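Local structure of La protein (Trypanosoma brucei, 1S29) at residues Q12-Q17 with V67-P72; Q17-F22 with E74-S79; V45-L50 with L83-R88. The protein probably binds RNA, including mRNA, its N-terminal La motif being a winged-helix domain that mediates RNA binding through a conserved aromatic patch. All blocks are in the same frame, centred on the assembly; numbering follows the deposited sequence.

Contact 1: residues Q12-Q17 with V67-P72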
loop_
_atom_site.group_PDB
_atom_site.type_symbol
_atom_site.label_atom_id
_atom_site.label_comp_id
_atom_site.label_asym_id
_atom_site.label_seq_id
_atom_site.Cartn_x
_atom_site.Cartn_y
_atom_site.Cartn_z
ATOM N N GLN A 12 -11.184 -4.858 1.198
ATOM C CA GLN A 12 -11.433 -3.579 1.852
ATOM C C GLN A 12 -10.630 -3.487 3.139
ATOM O O GLN A 12 -10.158 -2.412 3.513
ATOM C CB GLN A 12 -12.924 -3.411 2.141
ATOM C CG GLN A 12 -13.772 -3.299 0.888
ATOM C CD GLN A 12 -15.244 -3.134 1.195
ATOM O OE1 GLN A 12 -15.642 -2.202 1.893
ATOM N NE2 GLN A 12 -16.066 -4.040 0.670
ATOM N N LYS A 13 -10.469 -4.620 3.814
ATOM C CA LYS A 13 -9.698 -4.651 5.051
ATOM C C LYS A 13 -8.233 -4.354 4.759
ATOM O O LYS A 13 -7.587 -3.609 5.494
ATOM C CB LYS A 13 -9.820 -6.021 5.722
ATOM C CG LYS A 13 -11.173 -6.276 6.353
ATOM C CD LYS A 13 -11.167 -7.599 7.106
ATOM C CE LYS A 13 -12.495 -7.849 7.808
ATOM N NZ LYS A 13 -13.636 -7.991 6.853
ATOM N N LEU A 14 -7.712 -4.944 3.685
ATOM C CA LEU A 14 -6.322 -4.733 3.299
ATOM C C LEU A 14 -6.122 -3.296 2.815
ATOM O O LEU A 14 -5.089 -2.683 3.072
ATOM C CB LEU A 14 -5.923 -5.715 2.196
ATOM C CG LEU A 14 -4.514 -5.550 1.619
ATOM C CD1 LEU A 14 -3.484 -5.523 2.748
ATOM C CD2 LEU A 14 -4.228 -6.686 0.657
ATOM N N GLN A 15 -7.122 -2.772 2.117
ATOM C CA GLN A 15 -7.083 -1.401 1.623
ATOM C C GLN A 15 -6.810 -0.465 2.801
ATOM O O GLN A 15 -5.933 0.389 2.737
ATOM C CB GLN A 15 -8.430 -1.033 0.978
ATOM C CG GLN A 15 -8.478 0.352 0.328
ATOM C CD GLN A 15 -9.901 0.848 0.117
ATOM O OE1 GLN A 15 -10.754 0.126 -0.411
ATOM N NE2 GLN A 15 -10.164 2.089 0.529
ATOM N N LYS A 16 -7.564 -0.640 3.882
ATOM C CA LYS A 16 -7.399 0.206 5.056
ATOM C C LYS A 16 -6.052 0.023 5.747
ATOM O O LYS A 16 -5.541 0.958 6.352
ATOM C CB LYS A 16 -8.541 -0.042 6.032
ATOM C CG LYS A 16 -9.892 0.374 5.470
ATOM C CD LYS A 16 -11.027 -0.108 6.344
ATOM C CE LYS A 16 -12.372 0.247 5.739
ATOM N NZ LYS A 16 -13.494 -0.193 6.610
ATOM N N GLN A 17 -5.475 -1.171 5.646
ATOM C CA GLN A 17 -4.170 -1.418 6.258
ATOM C C GLN A 17 -3.094 -0.670 5.470
ATOM O O GLN A 17 -2.149 -0.146 6.057
ATOM C CB GLN A 17 -3.861 -2.920 6.289
ATOM C CG GLN A 17 -4.820 -3.730 7.157
ATOM C CD GLN A 17 -4.586 -3.529 8.649
ATOM O OE1 GLN A 17 -4.526 -2.403 9.140
ATOM N NE2 GLN A 17 -4.458 -4.634 9.377
ATOM N N VAL A 67 -2.873 -4.949 -5.507
ATOM C CA VAL A 67 -3.345 -3.979 -6.493
ATOM C C VAL A 67 -4.873 -3.882 -6.445
ATOM O O VAL A 67 -5.440 -2.783 -6.432
ATOM C CB VAL A 67 -2.915 -4.374 -7.934
ATOM C CG1 VAL A 67 -3.585 -3.465 -8.950
ATOM C CG2 VAL A 67 -1.414 -4.275 -8.076
ATOM N N GLU A 68 -5.541 -5.033 -6.404
ATOM C CA GLU A 68 -7.001 -5.059 -6.362
ATOM C C GLU A 68 -7.536 -4.452 -5.069
ATOM O O GLU A 68 -8.552 -3.752 -5.065
ATOM C CB GLU A 68 -7.501 -6.497 -6.502
ATOM C CG GLU A 68 -7.036 -7.163 -7.776
ATOM C CD GLU A 68 -7.358 -6.336 -9.005
ATOM O OE1 GLU A 68 -6.429 -6.077 -9.800
ATOM O OE2 GLU A 68 -8.536 -5.947 -9.174
ATOM N N ALA A 69 -6.846 -4.722 -3.972
ATOM C CA ALA A 69 -7.255 -4.196 -2.682
ATOM C C ALA A 69 -7.111 -2.680 -2.612
ATOM O O ALA A 69 -7.945 -1.992 -2.026
ATOM C CB ALA A 69 -6.424 -4.843 -1.576
ATOM N N ILE A 70 -6.049 -2.163 -3.219
ATOM C CA ILE A 70 -5.767 -0.736 -3.191
ATOM C C ILE A 70 -6.563 0.140 -4.149
ATOM O O ILE A 70 -6.957 1.242 -3.785
ATOM C CB ILE A 70 -4.301 -0.443 -3.562
ATOM C CG1 ILE A 70 -3.354 -1.130 -2.576
ATOM C CG2 ILE A 70 -4.050 1.056 -3.598
ATOM C CD1 ILE A 70 -1.902 -1.095 -2.999
ATOM N N ARG A 71 -6.812 -0.350 -5.357
ATOM C CA ARG A 71 -7.500 0.446 -6.372
ATOM C C ARG A 71 -8.649 1.362 -5.937
ATOM O O ARG A 71 -8.665 2.539 -6.286
ATOM C CB ARG A 71 -7.979 -0.440 -7.533
ATOM C CG ARG A 71 -8.457 0.396 -8.723
ATOM C CD ARG A 71 -8.939 -0.430 -9.910
ATOM N NE ARG A 71 -7.888 -1.244 -10.515
ATOM C CZ ARG A 71 -7.690 -2.528 -10.239
ATOM N NH1 ARG A 71 -8.473 -3.148 -9.365
ATOM N NH2 ARG A 71 -6.716 -3.199 -10.843
ATOM N N PRO A 72 -9.625 0.843 -5.174
ATOM C CA PRO A 72 -10.764 1.657 -4.723
ATOM C C PRO A 72 -10.440 2.872 -3.857
ATOM O O PRO A 72 -11.262 3.778 -3.719
ATOM C CB PRO A 72 -11.619 0.653 -3.949
ATOM C CG PRO A 72 -11.281 -0.654 -4.591
ATOM C CD PRO A 72 -9.792 -0.556 -4.750
HETATM O O HOH W 1 -10.749 -2.575 -1.588
#
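Within the helical bundle of the La motif's winged-helix domain, Leu14 and Gln15 of helix 8-21 pack against Ala69 in the last turn of helix 63-70. The methyl of Ala69 points at the first helix and is met by the isobutyl group of Leu14, with CD2 3.6 Å from Ala69 CB. So small a residue lets the backbones close in, and the CA atoms of Gln15 and Ile70 are 5.0 Å apart. Gln15 packs against a carbonyl at the C-terminal end of helix 63-70, its CB 3.2 Å from Ala69 O. With CG anti to the backbone N (chi1 -176°), the extended chain carries the amide out toward Pro72, and Gln15 OE1 rests 3.7 Å from Pro72 CB. A water donates to Gln15 OE1 and to Ala69 O, 2.9 Å from each, so the polar atoms at the seam are joined without a direct bond. Gln15 NE2 turns instead to Glu19 OE2 on its own helix. Leu14 also touches Val56 of helix 54-57 and Val59 in the loop after it, which places the contact in the helical core of a winged helix-turn-helix domain.

Contact 2: residues Q17-F22 with E74-S79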
loop_
_atom_site.group_PDB
_atom_site.type_symbol
_atom_site.label_atom_id
_atom_site.label_comp_id
_atom_site.label_asym_id
_atom_site.label_seq_id
_atom_site.Cartn_x
_atom_site.Cartn_y
_atom_site.Cartn_z
ATOM N N GLN A 17 -5.475 -1.171 5.646
ATOM C CA GLN A 17 -4.170 -1.418 6.258
ATOM C C GLN A 17 -3.094 -0.670 5.470
ATOM O O GLN A 17 -2.149 -0.146 6.057
ATOM C CB GLN A 17 -3.861 -2.920 6.289
ATOM C CG GLN A 17 -4.820 -3.730 7.157
ATOM C CD GLN A 17 -4.586 -3.529 8.649
ATOM O OE1 GLN A 17 -4.526 -2.403 9.140
ATOM N NE2 GLN A 17 -4.458 -4.634 9.377
ATOM N N VAL A 18 -3.228 -0.630 4.145
ATOM C CA VAL A 18 -2.262 0.095 3.323
ATOM C C VAL A 18 -2.449 1.587 3.596
ATOM O O VAL A 18 -1.476 2.325 3.736
ATOM C CB VAL A 18 -2.452 -0.191 1.804
ATOM C CG1 VAL A 18 -1.486 0.670 0.984
ATOM C CG2 VAL A 18 -2.198 -1.664 1.513
ATOM N N GLU A 19 -3.701 2.032 3.691
ATOM C CA GLU A 19 -3.963 3.435 3.977
ATOM C C GLU A 19 -3.396 3.774 5.360
ATOM O O GLU A 19 -2.966 4.898 5.604
ATOM C CB GLU A 19 -5.469 3.720 3.925
ATOM C CG GLU A 19 -6.061 3.450 2.559
ATOM C CD GLU A 19 -7.558 3.680 2.492
ATOM O OE1 GLU A 19 -8.240 3.550 3.531
ATOM O OE2 GLU A 19 -8.057 3.980 1.388
ATOM N N PHE A 20 -3.390 2.793 6.256
ATOM C CA PHE A 20 -2.863 2.992 7.609
ATOM C C PHE A 20 -1.389 3.368 7.570
ATOM O O PHE A 20 -0.963 4.337 8.198
ATOM C CB PHE A 20 -3.028 1.707 8.429
ATOM C CG PHE A 20 -2.397 1.758 9.801
ATOM C CD1 PHE A 20 -3.057 2.356 10.871
ATOM C CD2 PHE A 20 -1.155 1.169 10.027
ATOM C CE1 PHE A 20 -2.491 2.363 12.150
ATOM C CE2 PHE A 20 -0.578 1.169 11.303
ATOM C CZ PHE A 20 -1.253 1.770 12.367
ATOM N N TYR A 21 -0.602 2.597 6.834
ATOM C CA TYR A 21 0.822 2.875 6.753
ATOM C C TYR A 21 1.122 4.228 6.123
ATOM O O TYR A 21 2.110 4.873 6.473
ATOM C CB TYR A 21 1.532 1.760 5.978
ATOM C CG TYR A 21 1.656 0.468 6.761
ATOM C CD1 TYR A 21 1.019 -0.695 6.339
ATOM C CD2 TYR A 21 2.412 0.414 7.930
ATOM C CE1 TYR A 21 1.134 -1.884 7.064
ATOM C CE2 TYR A 21 2.531 -0.771 8.662
ATOM C CZ TYR A 21 1.892 -1.913 8.222
ATOM O OH TYR A 21 2.023 -3.086 8.935
ATOM N N PHE A 22 0.263 4.663 5.207
ATOM C CA PHE A 22 0.449 5.946 4.531
ATOM C C PHE A 22 -0.319 7.112 5.150
ATOM O O PHE A 22 -0.307 8.209 4.611
ATOM C CB PHE A 22 0.055 5.820 3.058
ATOM C CG PHE A 22 1.072 5.100 2.212
ATOM C CD1 PHE A 22 2.231 5.747 1.792
ATOM C CD2 PHE A 22 0.871 3.780 1.833
ATOM C CE1 PHE A 22 3.171 5.088 1.004
ATOM C CE2 PHE A 22 1.805 3.112 1.044
ATOM C CZ PHE A 22 2.955 3.764 0.628
ATOM N N GLU A 74 -9.226 6.348 -2.205
ATOM C CA GLU A 74 -9.246 7.733 -2.652
ATOM C C GLU A 74 -8.070 8.459 -2.003
ATOM O O GLU A 74 -7.842 9.643 -2.252
ATOM C CB GLU A 74 -10.565 8.401 -2.247
ATOM C CG GLU A 74 -11.795 7.634 -2.720
ATOM C CD GLU A 74 -13.107 8.267 -2.283
ATOM O OE1 GLU A 74 -13.337 8.409 -1.059
ATOM O OE2 GLU A 74 -13.916 8.616 -3.168
ATOM N N LYS A 75 -7.319 7.737 -1.175
ATOM C CA LYS A 75 -6.173 8.306 -0.480
ATOM C C LYS A 75 -4.864 7.832 -1.095
ATOM O O LYS A 75 -3.799 8.376 -0.802
ATOM C CB LYS A 75 -6.193 7.902 0.998
ATOM C CG LYS A 75 -7.438 8.330 1.750
ATOM C CD LYS A 75 -7.387 7.865 3.195
ATOM C CE LYS A 75 -8.595 8.343 3.982
ATOM N NZ LYS A 75 -9.873 7.782 3.453
ATOM N N LEU A 76 -4.949 6.808 -1.939
ATOM C CA LEU A 76 -3.766 6.241 -2.585
ATOM C C LEU A 76 -3.925 6.253 -4.098
ATOM O O LEU A 76 -5.043 6.247 -4.609
ATOM C CB LEU A 76 -3.564 4.796 -2.122
ATOM C CG LEU A 76 -3.429 4.549 -0.616
ATOM C CD1 LEU A 76 -3.683 3.081 -0.325
ATOM C CD2 LEU A 76 -2.041 4.964 -0.133
ATOM N N VAL A 77 -2.797 6.263 -4.807
ATOM C CA VAL A 77 -2.795 6.257 -6.269
ATOM C C VAL A 77 -1.774 5.228 -6.744
ATOM O O VAL A 77 -0.616 5.256 -6.313
ATOM C CB VAL A 77 -2.384 7.632 -6.851
ATOM C CG1 VAL A 77 -2.400 7.572 -8.373
ATOM C CG2 VAL A 77 -3.315 8.714 -6.357
ATOM N N LEU A 78 -2.211 4.325 -7.624
ATOM C CA LEU A 78 -1.346 3.290 -8.179
ATOM C C LEU A 78 -0.592 3.830 -9.393
ATOM O O LEU A 78 -1.103 4.676 -10.127
ATOM C CB LEU A 78 -2.180 2.070 -8.598
ATOM C CG LEU A 78 -2.691 1.187 -7.455
ATOM C CD1 LEU A 78 -3.784 0.240 -7.957
ATOM C CD2 LEU A 78 -1.519 0.408 -6.867
ATOM N N SER A 79 0.626 3.341 -9.592
ATOM C CA SER A 79 1.431 3.772 -10.726
ATOM C C SER A 79 0.800 3.197 -11.987
ATOM O O SER A 79 0.047 2.228 -11.922
ATOM C CB SER A 79 2.881 3.288 -10.576
ATOM O OG SER A 79 2.969 1.878 -10.492
HETATM O O HOH W 2 -10.281 5.699 0.532
HETATM O O HOH W 3 -2.529 8.351 2.085
#
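Leu76, at the start of strand 76-78, reaches toward the C-terminal end of helix 8-21 and the residue after it, dividing its two methyls between Val18 and Glu19 on one hand and Phe22 on the other. CD1 of Leu76 meets Val18 CG1 at 3.5 Å, the branch of the valine that stands anti to the backbone N (chi1 176°), and also lies 3.8 Å from Glu19 CG. CD2 of Leu76 approaches the Phe22 ring obliquely, 3.7 Å from Phe22 CD2, and the two side chains cross at about a right angle. A branched leucine suits this place because one side chain can serve both an aliphatic and an aromatic neighbour.

Beyond the apolar centre the chemistry turns polar. Glu19 uses its aliphatic part against Leu76 and sends its carboxylate outward, where a water donates to Glu19 OE2 at 2.9 Å and accepts from Glu74 N at 3.0 Å. OE2 is hydrogen-bonded to Ser73 OG, besides the bond from Gln15 NE2, so two protein groups and a water grip it. Lys75 NZ stays 4.5 Å from Glu19 OE1, too far for a salt bridge, though the opposite charges may attract weakly.

Farther out, Ile70 and Val85 touch Leu76 while Leu50 touches both Val18 and Phe22. Such packing of a strand's inward leucine onto the first helix belongs to the hydrophobic core of a winged-helix fold.

Contact 3: residues V45-L50 with L83-R88; sequences VSLETL and LMVRRR
Val45 and Val85 face each other as an antiparallel hydrogen-bonded pair, held by two reciprocal backbone bonds: Val45 N to Val85 O and Val85 N to Val45 O, each 2.9 Å. One step on, Ser46 and selenomethionine Met84 form a non-hydrogen-bonded pair with diverging side chains, supplemented by a CA-H...O contact of 3.3 Å from Met84 CA to Val45 O. A third bond, nearly straight at 173°, runs from Leu47 N to Leu83 O. Leu83 O also accepts a hydrogen bond from a water that itself accepts from Glu48 N, so two donors hold this carbonyl beside the first turn of helix 47-50.

Strand 45-46 is an outer strand of the three-stranded antiparallel sheet of the winged-helix fold, in which strands 76-78 and 84-87 form the wing hairpin. The chain then turns straight into the helix, with Ser46 as N-cap: its OG accepts from Thr49 N at 3.3 Å, a role suited to a short hydroxyl side chain.

Apolar contacts gather on Val85 CG1, which takes the crowded position between backbone N and carbonyl carbon (chi1 64°). Leu47 CD2 and Leu50 CD1 each lie 3.7 Å from that methyl, both leucines crossing the valine at about a right angle, while Ile70 meets the other methyl, CG2.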
loop_
_atom_site.group_PDB
_atom_site.type_symbol
_atom_site.label_atom_id
_atom_site.label_comp_id
_atom_site.label_asym_id
_atom_site.label_seq_id
_atom_site.Cartn_x
_atom_site.Cartn_y
_atom_site.Cartn_z
ATOM N N VAL A 45 6.073 4.056 -3.770
ATOM C CA VAL A 45 6.660 2.966 -2.989
ATOM C C VAL A 45 6.229 1.663 -3.664
ATOM O O VAL A 45 5.049 1.484 -3.957
ATOM C CB VAL A 45 6.129 2.969 -1.536
ATOM C CG1 VAL A 45 6.676 1.757 -0.790
ATOM C CG2 VAL A 45 6.547 4.257 -0.825
ATOM N N SER A 46 7.173 0.760 -3.923
ATOM C CA SER A 46 6.831 -0.492 -4.594
ATOM C C SER A 46 5.921 -1.372 -3.749
ATOM O O SER A 46 6.056 -1.429 -2.527
ATOM C CB SER A 46 8.094 -1.272 -4.970
ATOM O OG SER A 46 8.744 -1.827 -3.827
ATOM N N LEU A 47 4.990 -2.051 -4.414
ATOM C CA LEU A 47 4.072 -2.925 -3.706
ATOM C C LEU A 47 4.852 -4.098 -3.104
ATOM O O LEU A 47 4.430 -4.666 -2.099
ATOM C CB LEU A 47 2.955 -3.415 -4.644
ATOM C CG LEU A 47 2.040 -2.345 -5.261
ATOM C CD1 LEU A 47 0.877 -3.022 -5.977
ATOM C CD2 LEU A 47 1.513 -1.417 -4.183
ATOM N N GLU A 48 5.994 -4.461 -3.691
ATOM C CA GLU A 48 6.750 -5.555 -3.096
ATOM C C GLU A 48 7.272 -5.129 -1.726
ATOM O O GLU A 48 7.462 -5.964 -0.847
ATOM C CB GLU A 48 7.907 -6.027 -3.998
ATOM C CG GLU A 48 8.926 -4.978 -4.384
ATOM C CD GLU A 48 10.074 -5.566 -5.199
ATOM O OE1 GLU A 48 9.827 -6.486 -6.011
ATOM O OE2 GLU A 48 11.222 -5.108 -5.036
ATOM N N THR A 49 7.501 -3.830 -1.542
ATOM C CA THR A 49 7.968 -3.347 -0.255
ATOM C C THR A 49 6.822 -3.473 0.732
ATOM O O THR A 49 7.027 -3.856 1.886
ATOM C CB THR A 49 8.388 -1.877 -0.309
ATOM O OG1 THR A 49 9.556 -1.757 -1.123
ATOM C CG2 THR A 49 8.709 -1.368 1.095
ATOM N N LEU A 50 5.618 -3.142 0.276
ATOM C CA LEU A 50 4.450 -3.228 1.148
ATOM C C LEU A 50 4.216 -4.658 1.631
ATOM O O LEU A 50 3.768 -4.878 2.756
ATOM C CB LEU A 50 3.209 -2.700 0.429
ATOM C CG LEU A 50 3.257 -1.207 0.093
ATOM C CD1 LEU A 50 1.858 -0.744 -0.280
ATOM C CD2 LEU A 50 3.776 -0.406 1.274
ATOM N N LEU A 83 2.784 -1.369 -10.199
ATOM C CA LEU A 83 3.804 -1.994 -9.371
ATOM C C LEU A 83 4.134 -1.119 -8.168
ATOM O O LEU A 83 4.848 -1.548 -7.266
ATOM C CB LEU A 83 5.076 -2.253 -10.187
ATOM C CG LEU A 83 4.924 -3.162 -11.405
ATOM C CD1 LEU A 83 6.297 -3.444 -11.974
ATOM C CD2 LEU A 83 4.240 -4.464 -11.022
HETATM N N MSE A 84 3.606 0.102 -8.158
HETATM C CA MSE A 84 3.876 1.026 -7.054
HETATM C C MSE A 84 2.632 1.792 -6.617
HETATM O O MSE A 84 1.620 1.823 -7.312
HETATM C CB MSE A 84 4.963 2.030 -7.458
HETATM C CG MSE A 84 6.191 1.404 -8.101
HETATM SE SE MSE A 84 7.610 2.688 -8.461
HETATM C CE MSE A 84 8.475 2.615 -6.722
ATOM N N VAL A 85 2.712 2.421 -5.450
ATOM C CA VAL A 85 1.597 3.206 -4.947
ATOM C C VAL A 85 2.146 4.426 -4.216
ATOM O O VAL A 85 3.235 4.378 -3.649
ATOM C CB VAL A 85 0.710 2.376 -3.979
ATOM C CG1 VAL A 85 1.505 1.978 -2.741
ATOM C CG2 VAL A 85 -0.537 3.178 -3.601
ATOM N N ARG A 86 1.395 5.522 -4.256
ATOM C CA ARG A 86 1.799 6.755 -3.594
ATOM C C ARG A 86 0.608 7.387 -2.889
ATOM O O ARG A 86 -0.544 7.029 -3.150
ATOM C CB ARG A 86 2.356 7.755 -4.612
ATOM C CG ARG A 86 1.330 8.250 -5.633
ATOM C CD ARG A 86 1.966 9.268 -6.558
ATOM N NE ARG A 86 1.073 9.694 -7.635
ATOM C CZ ARG A 86 0.023 10.495 -7.478
ATOM N NH1 ARG A 86 -0.290 10.971 -6.283
ATOM N NH2 ARG A 86 -0.713 10.836 -8.529
ATOM N N ARG A 87 0.891 8.309 -1.976
ATOM C CA ARG A 87 -0.168 9.017 -1.280
ATOM C C ARG A 87 -0.789 9.974 -2.280
ATOM O O ARG A 87 -0.106 10.477 -3.184
ATOM C CB ARG A 87 0.385 9.853 -0.125
ATOM C CG ARG A 87 0.728 9.102 1.132
ATOM C CD ARG A 87 1.558 10.003 2.036
ATOM N NE ARG A 87 0.976 11.335 2.179
ATOM C CZ ARG A 87 0.235 11.732 3.212
ATOM N NH1 ARG A 87 -0.026 10.901 4.215
ATOM N NH2 ARG A 87 -0.241 12.972 3.247
ATOM N N ARG A 88 -2.078 10.227 -2.112
ATOM C CA ARG A 88 -2.790 11.158 -2.970
ATOM C C ARG A 88 -2.339 12.554 -2.544
ATOM O O ARG A 88 -2.109 13.434 -3.379
ATOM C CB ARG A 88 -4.295 11.017 -2.740
ATOM C CG ARG A 88 -5.168 11.911 -3.610
ATOM C CD ARG A 88 -5.336 11.336 -5.009
ATOM N NE ARG A 88 -6.257 12.129 -5.816
ATOM C CZ ARG A 88 -5.898 13.171 -6.562
ATOM N NH1 ARG A 88 -4.628 13.549 -6.610
ATOM N NH2 ARG A 88 -6.812 13.837 -7.259
HETATM O O HOH W 4 6.399 -3.970 -6.545
#

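Overall arrangement
Contacts 1 and 2 use successive parts of helix 8-21, which meets first helix 63-70 and then strand 76-78, the next element of the chain. Contact 3 leaves that helix and joins strand 45-46 and helix 47-50 to strand 84-87, the sheet neighbour of 76-78. Contact 1 is buried, though its centre lies about 8 Å from that of the chain against about 5 Å for contacts 2 and 3, which are partly buried. Direct hydrogen bonds cross only contact 3; contacts 1 and 2 rely on side-chain packing, while water bridges each of the three. All converge on one hydrophobic core, where Ile70 touches Leu76, Leu47 and Val85. Phe22 O and Arg87 NH1 probably add a polar tie between contacts 2 and 3.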